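Local structure of beta-catenin homolog sys-1 (Caenorhabditis elegans, 3C2G) at residues 7-10 with 11-14. The protein acts as a beta-catenin-like transcription coregulator in the Wnt signaling asymmetry pathway, binding the TCF factor POP-1 directly and activating or repressing target genes. Numbering follows the deposited sequence.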
loop_
_atom_site.group_PDB
_atom_site.type_symbol
_atom_site.label_atom_id
_atom_site.label_comp_id
_atom_site.label_asym_id
_atom_site.label_seq_id
_atom_site.Cartn_x
_atom_site.Cartn_y
_atom_site.Cartn_z
ATOM N N ALA A 7 52.706 9.747 -5.734
ATOM C CA ALA A 7 51.349 9.905 -6.237
ATOM C C ALA A 7 51.266 11.084 -7.193
ATOM O O ALA A 7 50.559 11.010 -8.200
ATOM C CB ALA A 7 50.367 10.081 -5.100
ATOM N N GLU A 8 51.989 12.163 -6.885
ATOM C CA GLU A 8 51.951 13.348 -7.742
ATOM C C GLU A 8 52.727 13.175 -9.048
ATOM O O GLU A 8 52.357 13.759 -10.067
ATOM C CB GLU A 8 52.369 14.618 -6.999
ATOM C CG GLU A 8 52.033 15.921 -7.765
ATOM C CD GLU A 8 50.637 15.912 -8.431
ATOM O OE1 GLU A 8 49.631 15.591 -7.749
ATOM O OE2 GLU A 8 50.551 16.238 -9.639
ATOM N N GLN A 9 53.780 12.363 -9.025
ATOM C CA GLN A 9 54.466 11.991 -10.259
ATOM C C GLN A 9 53.516 11.166 -11.133
ATOM O O GLN A 9 53.346 11.453 -12.313
ATOM C CB GLN A 9 55.773 11.232 -9.972
ATOM C CG GLN A 9 56.785 11.289 -11.131
ATOM C CD GLN A 9 57.761 10.113 -11.168
ATOM O OE1 GLN A 9 57.372 8.951 -11.009
ATOM N NE2 GLN A 9 59.035 10.413 -11.407
ATOM N N ALA A 10 52.887 10.164 -10.519
ATOM C CA ALA A 10 51.876 9.313 -11.157
ATOM C C ALA A 10 50.750 10.114 -11.828
ATOM O O ALA A 10 50.395 9.852 -12.983
ATOM C CB ALA A 10 51.295 8.332 -10.133
ATOM N N ILE A 11 50.205 11.088 -11.102
ATOM C CA ILE A 11 49.154 11.959 -11.619
ATOM C C ILE A 11 49.668 12.822 -12.784
ATOM O O ILE A 11 49.038 12.894 -13.846
ATOM C CB ILE A 11 48.538 12.809 -10.464
ATOM C CG1 ILE A 11 47.645 11.916 -9.590
ATOM C CG2 ILE A 11 47.755 14.008 -11.000
ATOM C CD1 ILE A 11 47.415 12.412 -8.186
ATOM N N ARG A 12 50.827 13.448 -12.579
ATOM C CA ARG A 12 51.457 14.300 -13.582
ATOM C C ARG A 12 51.816 13.523 -14.849
ATOM O O ARG A 12 51.674 14.039 -15.958
ATOM C CB ARG A 12 52.699 14.990 -12.986
ATOM C CG ARG A 12 53.601 15.698 -14.005
ATOM C CD ARG A 12 54.761 16.456 -13.350
ATOM N NE ARG A 12 55.965 15.640 -13.171
ATOM C CZ ARG A 12 56.462 15.282 -11.985
ATOM N NH1 ARG A 12 55.866 15.668 -10.853
ATOM N NH2 ARG A 12 57.564 14.536 -11.927
ATOM N N LEU A 13 52.259 12.281 -14.680
ATOM C CA LEU A 13 52.790 11.492 -15.791
ATOM C C LEU A 13 51.788 10.550 -16.469
ATOM O O LEU A 13 52.076 9.988 -17.536
ATOM C CB LEU A 13 54.031 10.709 -15.332
ATOM C CG LEU A 13 55.443 11.212 -15.702
ATOM C CD1 LEU A 13 55.624 12.733 -15.610
ATOM C CD2 LEU A 13 56.506 10.493 -14.858
ATOM N N TRP A 14 50.619 10.376 -15.854
ATOM C CA TRP A 14 49.662 9.365 -16.318
ATOM C C TRP A 14 49.441 9.390 -17.831
ATOM O O TRP A 14 49.592 8.363 -18.508
ATOM C CB TRP A 14 48.314 9.477 -15.592
ATOM C CG TRP A 14 47.321 8.467 -16.102
ATOM C CD1 TRP A 14 46.468 8.618 -17.158
ATOM C CD2 TRP A 14 47.112 7.135 -15.604
ATOM N NE1 TRP A 14 45.734 7.469 -17.341
ATOM C CE2 TRP A 14 46.102 6.546 -16.398
ATOM C CE3 TRP A 14 47.667 6.389 -14.552
ATOM C CZ2 TRP A 14 45.641 5.241 -16.183
ATOM C CZ3 TRP A 14 47.209 5.090 -14.335
ATOM C CH2 TRP A 14 46.205 4.529 -15.148
#
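A7, E8 and Q9 accept successive i to i+4 backbone hydrogen bonds from I11, R12 and L13, the pattern of an alpha helix. I11 N to A7 O measures 2.9 Å and R12 N to E8 O 3.0 Å. The bond from L13 N to Q9 O is 2.7 Å and less straight, with an N-H...O angle of 141°.

The I11 side chain lies beside the turn before it, with CD1 3.4 Å from A7 O. The E8 chain bends at chi2 (42°), which brings its carboxylate back over I11; E8 OE2 is 3.8 Å from I11 CG2. Q9 CG meets two partners, R12 NH2 at 3.4 Å and L13 CD2 at 3.8 Å. R12 bends at chi3 (89°) and sets one guanidinium face, near its rim, against Q9 CA. The Q9 amide stands nearly perpendicular to the guanidinium. The R12 charge does not pair with E8, as E8 OE2 and R12 NH1 are 5.5 Å apart.

This is the first helix of the armadillo domain, at the N-terminal tip of an elongated all-helical chain. A7, A10 and I11 pack on helix 20-37, and I11 also reaches Q53, I54 and I57 of helix 47-62. With alanine in place of isoleucine here, the E8 carboxylate would probably lose CG2 and CD1 alongside it, and the space facing I30, Q53, I54 and I57 would be less well filled. W14 NE1 is hydrogen-bonded to D60 OD2, and its ring makes a cation-pi contact with R23, linking this part of the chain to both neighbouring helices.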